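Local coordinates for cytochrome c-552/4 domain-containing protein (Ignicoccus hospitalis KIN4/I, PDB 4QO5), which is a membrane-associated octaheme c-type cytochrome of unassigned physiological role that probably passes electrons along its chain of hemes, at residues Q120-K126 / R304-D309; G298-A302 / Q402-I406. All blocks are in the same frame, centred on the assembly; numbering follows the deposited sequence.

Contact 1 (Q120-K126 / R304-D309); sequences QYSKSSK and RTHNVD. With HEC (heme c), chain F.
Asp309 OD1 grips Ser125 twice, taking the backbone N of Ser125 at 2.9 Å on the syn side and the hydroxyl OG of Ser125 at 2.7 Å from above the carboxylate plane. The other oxygen, OD2, accepts from a water that in turn accepts from Lys126 N, and the carboxylate thus holds the turn leading into Lys126. At the far end Gln120 OE1 receives His306 N at 2.8 Å in a fairly straight bond (159°), the donor tilted 32° from the carbonyl plane. A water bridges the same OE1 to His306 ND1, accepting from the imidazole at 2.8 Å; a second joins Gln120 NE2 to Arg304 O.

His306 NE2 binds the heme iron at 2.1 Å, with His219 as the other axial ligand. Arg304 NE donates to propionate oxygen O1D of this heme at 2.8 Å, and one face of its guanidinium lies over CBA of the second propionate.

Tyr121 packs between these polar ends. With CG anti to the backbone N (chi1 -165°), its ring lays one face against heme CAB and its edge against His306 O; its hydroxyl bonds to Val203 O. Farther out, Asn307 OD1 lies 3.2 Å from Ser124 CB, and Lys126 crosses Val308 at about a right angle on its way to another heme, where NZ binds the iron together with His239.

Both segments thus carry an iron ligand. Gln120 fixes the backbone and, through water, the ND1 side of His306, a second-shell polarisation that would probably make the imidazole a stronger donor to iron.

Contact 2 (G298-A302 / Q402-I406); sequences GEVIA and QMVKI. With HEC (heme c), chain I.
Residues 300-302 form one edge of a two-stranded antiparallel sheet with strand 292-293, and a classic beta bulge interrupts the pairing: Ile301 and Ala302 both face Leu292. The chain turns a corner at Ile301, where the backbone departs from extended geometry. Against it packs the helical turn 402-406, part of helix 393-407; the nearest CA atoms, those of Ile301 and Ile406, are 6.5 Å apart. The interface is modest, 268 Å² summed over both sides.

Within it, the carbonyl at the bulge meets the helix through Gln402. NE2 of this amide donates to Ile301 O at 2.9 Å, nearly straight (166°) and in the planes of both the carbonyl and the amide. A bend at chi2 (78°) turns the amide back to the strand, bringing NE2 beside the Ala302 methyl as well. A leucine here would probably leave Ile301 O without this N-H partner and the bulge less firmly tied to the helix.

Lys405, extended beyond CG, reaches from the helix to the strand and brings CE near Ile301 O. Its NZ has two acceptors, Val300 O in a weak bond at 3.5 Å and Glu299 OE2 in a long salt bridge at 3.8 Å, the glutamate approaching from the opposite direction. Such lengths suggest a loose electrostatic tether at the more exposed margin.

Apolar atoms close the inner side: Ile406 CD1 touches Ala302 CB, and Ile406 also packs on Leu292 and Arg311. On another side of the same helical turn, Met403 turns to a heme, its CE 3.6 Å from CBB of that group. On the strand side, Ile301 CG2 rests 4.3 Å from Ile406 CG1.

The centres of the two contacts lie 18 Å apart, and their segments touch nowhere across that gap. Sequence connects them: 298-302 runs into 304-309 with one residue between, so the small bulged sheet leads directly into a heme-ligating loop. Along the chain the order is 120-126, 298-302, 304-309, 402-406, and the two pairings therefore cross. Contact 1 ties the last part of helix 115-122 and the turn after it to that loop, about 10 Å from the chain centre; contact 2 joins the preceding strand to helix 393-407, about 23 Å out. One continuous stretch thus links helices distant in sequence; contact 1 supplies ligands to two hemes, while contact 2 touches a further one through its helix.

Contact 1 (Q120-K126 / R304-D309)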
# COMPACT_ATOMS: atom_id res chain seq x y z
N GLN A 120 -0.86 -26.57 -20.83
CA GLN A 120 -1.11 -26.42 -19.40
C GLN A 120 -2.06 -25.27 -19.09
O GLN A 120 -3.05 -25.45 -18.37
CB GLN A 120 0.20 -26.23 -18.66
CG GLN A 120 1.02 -27.51 -18.60
CD GLN A 120 2.38 -27.28 -17.98
OE1 GLN A 120 2.72 -26.16 -17.58
NE2 GLN A 120 3.19 -28.34 -17.92
N TYR A 121 -1.77 -24.11 -19.66
CA TYR A 121 -2.58 -22.94 -19.42
C TYR A 121 -4.03 -23.13 -19.81
O TYR A 121 -4.94 -22.70 -19.10
CB TYR A 121 -2.00 -21.72 -20.13
CG TYR A 121 -2.58 -20.43 -19.62
CD1 TYR A 121 -2.20 -19.93 -18.39
CD2 TYR A 121 -3.53 -19.73 -20.36
CE1 TYR A 121 -2.72 -18.77 -17.92
CE2 TYR A 121 -4.06 -18.56 -19.88
CZ TYR A 121 -3.66 -18.09 -18.65
OH TYR A 121 -4.16 -16.92 -18.15
N SER A 122 -4.25 -23.77 -20.96
CA SER A 122 -5.58 -23.88 -21.54
C SER A 122 -6.54 -24.71 -20.69
O SER A 122 -7.75 -24.56 -20.81
CB SER A 122 -5.49 -24.45 -22.96
OG SER A 122 -5.12 -25.81 -22.91
N LYS A 123 -5.99 -25.57 -19.84
CA LYS A 123 -6.79 -26.35 -18.88
C LYS A 123 -7.10 -25.59 -17.59
O LYS A 123 -7.94 -26.02 -16.80
CB LYS A 123 -6.04 -27.63 -18.50
CG LYS A 123 -5.92 -28.66 -19.60
CD LYS A 123 -4.87 -29.69 -19.21
CE LYS A 123 -5.34 -31.11 -19.44
NZ LYS A 123 -4.62 -32.07 -18.53
N SER A 124 -6.42 -24.48 -17.37
CA SER A 124 -6.46 -23.80 -16.08
C SER A 124 -7.69 -22.90 -15.92
O SER A 124 -8.28 -22.43 -16.89
CB SER A 124 -5.19 -22.98 -15.87
OG SER A 124 -5.19 -21.80 -16.66
N SER A 125 -8.05 -22.65 -14.67
CA SER A 125 -9.11 -21.70 -14.34
C SER A 125 -8.83 -20.31 -14.90
O SER A 125 -9.76 -19.59 -15.27
CB SER A 125 -9.27 -21.59 -12.82
OG SER A 125 -9.44 -22.87 -12.24
N LYS A 126 -7.55 -19.92 -14.96
CA LYS A 126 -7.17 -18.61 -15.51
C LYS A 126 -7.63 -18.47 -16.95
O LYS A 126 -8.17 -17.44 -17.33
CB LYS A 126 -5.66 -18.40 -15.43
CG LYS A 126 -5.15 -18.06 -14.01
CD LYS A 126 -3.63 -17.95 -14.00
CE LYS A 126 -3.11 -17.38 -12.69
NZ LYS A 126 -3.37 -15.93 -12.76
N ARG A 304 7.72 -27.18 -13.11
CA ARG A 304 7.05 -25.96 -13.55
C ARG A 304 5.60 -26.25 -13.94
O ARG A 304 5.30 -27.32 -14.54
CB ARG A 304 7.77 -25.34 -14.73
CG ARG A 304 7.30 -23.92 -15.06
CD ARG A 304 7.95 -23.43 -16.32
NE ARG A 304 9.39 -23.27 -16.18
CZ ARG A 304 10.30 -23.98 -16.83
NH1 ARG A 304 9.93 -24.96 -17.66
NH2 ARG A 304 11.59 -23.73 -16.64
N THR A 305 4.70 -25.34 -13.60
CA THR A 305 3.34 -25.44 -14.12
C THR A 305 2.76 -24.11 -14.57
O THR A 305 2.92 -23.09 -13.89
CB THR A 305 2.38 -26.07 -13.08
OG1 THR A 305 1.09 -26.26 -13.68
CG2 THR A 305 2.23 -25.20 -11.85
N HIS A 306 2.08 -24.12 -15.72
CA HIS A 306 1.30 -22.96 -16.17
C HIS A 306 -0.17 -23.18 -15.90
O HIS A 306 -1.03 -22.46 -16.39
CB HIS A 306 1.54 -22.64 -17.64
CG HIS A 306 2.71 -21.74 -17.85
ND1 HIS A 306 4.02 -22.19 -17.83
CD2 HIS A 306 2.78 -20.40 -18.02
CE1 HIS A 306 4.84 -21.18 -18.03
NE2 HIS A 306 4.12 -20.09 -18.15
N ASN A 307 -0.47 -24.22 -15.13
CA ASN A 307 -1.82 -24.39 -14.62
C ASN A 307 -1.70 -24.29 -13.12
O ASN A 307 -1.41 -25.29 -12.46
CB ASN A 307 -2.35 -25.77 -14.99
CG ASN A 307 -3.78 -25.99 -14.52
OD1 ASN A 307 -4.32 -25.19 -13.75
ND2 ASN A 307 -4.39 -27.06 -14.97
N VAL A 308 -1.92 -23.09 -12.59
CA VAL A 308 -1.67 -22.87 -11.16
C VAL A 308 -2.57 -23.70 -10.25
O VAL A 308 -2.20 -23.98 -9.11
CB VAL A 308 -1.76 -21.39 -10.77
CG1 VAL A 308 -0.75 -20.59 -11.57
CG2 VAL A 308 -3.15 -20.87 -11.03
N ASP A 309 -3.74 -24.10 -10.75
CA ASP A 309 -4.68 -24.92 -9.98
C ASP A 309 -4.03 -26.19 -9.43
O ASP A 309 -4.39 -26.67 -8.35
CB ASP A 309 -5.87 -25.38 -10.86
CG ASP A 309 -6.54 -24.23 -11.60
OD1 ASP A 309 -7.29 -24.52 -12.56
OD2 ASP A 309 -6.31 -23.05 -11.24
FE HEC F . 4.57 -18.04 -18.62
CHA HEC F . 7.84 -18.72 -17.72
CHB HEC F . 5.19 -18.95 -21.83
CHC HEC F . 1.26 -17.40 -19.47
CHD HEC F . 3.88 -17.14 -15.42
NA HEC F . 6.20 -18.66 -19.54
C1A HEC F . 7.44 -18.95 -19.02
C2A HEC F . 8.27 -19.49 -20.06
C3A HEC F . 7.53 -19.57 -21.17
C4A HEC F . 6.20 -19.06 -20.88
CMA HEC F . 8.00 -20.09 -22.53
CAA HEC F . 9.74 -19.93 -19.91
CBA HEC F . 9.82 -21.22 -19.09
CGA HEC F . 9.24 -22.35 -19.91
O1A HEC F . 9.91 -22.80 -20.88
O2A HEC F . 8.12 -22.80 -19.60
NB HEC F . 3.51 -18.12 -20.31
C1B HEC F . 3.89 -18.62 -21.53
C2B HEC F . 2.72 -18.70 -22.38
C3B HEC F . 1.67 -18.32 -21.62
C4B HEC F . 2.15 -17.91 -20.36
CMB HEC F . 2.74 -19.32 -23.80
CAB HEC F . 0.13 -18.23 -21.67
CBB HEC F . -0.47 -19.52 -22.35
NC HEC F . 2.91 -17.45 -17.73
C1C HEC F . 1.65 -17.16 -18.18
C2C HEC F . 0.94 -16.35 -17.21
C3C HEC F . 1.62 -16.59 -16.08
C4C HEC F . 2.92 -17.07 -16.40
CMC HEC F . -0.60 -16.18 -17.32
CAC HEC F . 1.41 -16.28 -14.60
CBC HEC F . -0.02 -16.56 -14.06
ND HEC F . 5.67 -17.92 -16.86
C1D HEC F . 5.16 -17.55 -15.63
C2D HEC F . 6.17 -17.69 -14.63
C3D HEC F . 7.41 -18.16 -15.36
C4D HEC F . 6.99 -18.31 -16.74
CMD HEC F . 6.04 -17.38 -13.13
CAD HEC F . 8.78 -18.52 -14.77
CBD HEC F . 8.65 -20.03 -14.52
CGD HEC F . 9.72 -20.60 -13.64
O1D HEC F . 10.08 -21.80 -13.84
O2D HEC F . 10.22 -19.89 -12.74
O HOH W 1 5.11 -24.76 -17.72
O HOH W 2 6.12 -28.32 -16.85
O HOH W 3 -7.22 -26.80 -13.97
O HOH W 4 -5.54 -21.35 -13.16

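Contact 2 (G298-A302 / Q402-I406)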
# COMPACT_ATOMS: atom_id res chain seq x y z
N GLY A 298 20.50 -32.00 -7.58
CA GLY A 298 19.92 -32.01 -8.92
C GLY A 298 18.48 -32.50 -8.93
O GLY A 298 17.83 -32.50 -9.96
N GLU A 299 17.99 -32.92 -7.77
CA GLU A 299 16.60 -33.38 -7.65
C GLU A 299 15.62 -32.27 -8.00
O GLU A 299 15.76 -31.13 -7.54
CB GLU A 299 16.32 -33.86 -6.22
CG GLU A 299 14.86 -34.23 -5.96
CD GLU A 299 14.56 -34.49 -4.49
OE1 GLU A 299 15.20 -33.86 -3.62
OE2 GLU A 299 13.68 -35.33 -4.21
N VAL A 300 14.61 -32.59 -8.80
CA VAL A 300 13.53 -31.65 -9.05
C VAL A 300 12.66 -31.55 -7.80
O VAL A 300 12.09 -32.53 -7.35
CB VAL A 300 12.68 -32.06 -10.26
CG1 VAL A 300 11.47 -31.13 -10.41
CG2 VAL A 300 13.52 -32.03 -11.52
N ILE A 301 12.59 -30.35 -7.23
CA ILE A 301 11.77 -30.09 -6.06
C ILE A 301 10.32 -29.84 -6.46
O ILE A 301 9.38 -30.28 -5.79
CB ILE A 301 12.32 -28.87 -5.29
CG1 ILE A 301 13.69 -29.20 -4.69
CG2 ILE A 301 11.33 -28.40 -4.21
CD1 ILE A 301 14.44 -27.95 -4.19
N ALA A 302 10.14 -29.14 -7.57
CA ALA A 302 8.80 -28.88 -8.09
C ALA A 302 8.91 -28.72 -9.59
O ALA A 302 9.79 -28.00 -10.06
CB ALA A 302 8.22 -27.61 -7.46
N GLN A 402 3.26 -31.76 -1.81
CA GLN A 402 4.13 -31.10 -2.77
C GLN A 402 4.50 -29.69 -2.34
O GLN A 402 5.63 -29.25 -2.54
CB GLN A 402 3.51 -31.06 -4.17
CG GLN A 402 4.15 -29.99 -5.07
CD GLN A 402 5.51 -30.40 -5.65
OE1 GLN A 402 5.56 -31.10 -6.67
NE2 GLN A 402 6.61 -29.95 -5.03
N MET A 403 3.55 -28.97 -1.76
CA MET A 403 3.85 -27.60 -1.31
C MET A 403 4.85 -27.65 -0.15
O MET A 403 5.81 -26.88 -0.11
CB MET A 403 2.58 -26.85 -0.90
CG MET A 403 2.80 -25.38 -0.48
SD MET A 403 3.24 -24.31 -1.88
CE MET A 403 4.96 -24.00 -1.54
N VAL A 404 4.62 -28.56 0.79
CA VAL A 404 5.51 -28.71 1.94
C VAL A 404 6.94 -29.02 1.48
O VAL A 404 7.91 -28.56 2.08
CB VAL A 404 4.95 -29.75 2.93
CG1 VAL A 404 5.97 -30.10 4.04
CG2 VAL A 404 3.65 -29.21 3.53
N LYS A 405 7.07 -29.76 0.38
CA LYS A 405 8.38 -30.08 -0.19
C LYS A 405 9.11 -28.81 -0.65
O LYS A 405 10.34 -28.71 -0.54
CB LYS A 405 8.20 -31.08 -1.35
CG LYS A 405 9.49 -31.65 -1.92
CD LYS A 405 9.19 -32.71 -3.00
CE LYS A 405 10.41 -32.96 -3.87
NZ LYS A 405 10.17 -34.04 -4.88
N ILE A 406 8.36 -27.83 -1.16
CA ILE A 406 8.94 -26.53 -1.46
C ILE A 406 9.43 -25.82 -0.20
O ILE A 406 10.57 -25.38 -0.15
CB ILE A 406 7.98 -25.61 -2.24
CG1 ILE A 406 7.63 -26.26 -3.59
CG2 ILE A 406 8.60 -24.22 -2.43
CD1 ILE A 406 6.60 -25.48 -4.42
FE HEC I . 9.50 -19.42 4.91
CHA HEC I . 9.96 -17.17 7.45
CHB HEC I . 6.68 -20.62 6.50
CHC HEC I . 8.75 -21.34 2.21
CHD HEC I . 12.60 -18.84 3.72
NA HEC I . 8.51 -18.97 6.61
C1A HEC I . 8.86 -17.98 7.53
C2A HEC I . 7.86 -17.94 8.58
C3A HEC I . 6.97 -18.91 8.31
C4A HEC I . 7.35 -19.56 7.08
CMA HEC I . 5.72 -19.26 9.14
CAA HEC I . 7.83 -17.00 9.83
CBA HEC I . 6.99 -15.75 9.50
CGA HEC I . 6.59 -14.97 10.73
O1A HEC I . 6.79 -15.48 11.87
O2A HEC I . 6.05 -13.84 10.59
NB HEC I . 8.03 -20.77 4.45
C1B HEC I . 6.89 -21.00 5.20
C2B HEC I . 5.94 -21.73 4.40
C3B HEC I . 6.50 -21.90 3.19
C4B HEC I . 7.83 -21.33 3.23
CMB HEC I . 4.55 -22.11 4.99
CAB HEC I . 5.94 -22.50 1.87
CBB HEC I . 4.39 -22.60 1.73
NC HEC I . 10.47 -19.99 3.34
C1C HEC I . 9.99 -20.75 2.28
C2C HEC I . 11.04 -20.96 1.32
C3C HEC I . 11.99 -20.07 1.66
C4C HEC I . 11.72 -19.60 2.99
CMC HEC I . 10.70 -21.56 -0.07
CAC HEC I . 13.34 -19.63 1.05
CBC HEC I . 13.41 -19.59 -0.49
ND HEC I . 11.03 -18.22 5.49
C1D HEC I . 12.27 -18.16 4.85
C2D HEC I . 13.15 -17.27 5.56
C3D HEC I . 12.32 -16.76 6.71
C4D HEC I . 11.03 -17.39 6.60
CMD HEC I . 14.61 -16.92 5.21
CAD HEC I . 12.76 -15.76 7.79
CBD HEC I . 13.04 -16.57 9.06
CGD HEC I . 12.78 -15.71 10.28
O1D HEC I . 11.59 -15.57 10.67
O2D HEC I . 13.75 -15.17 10.88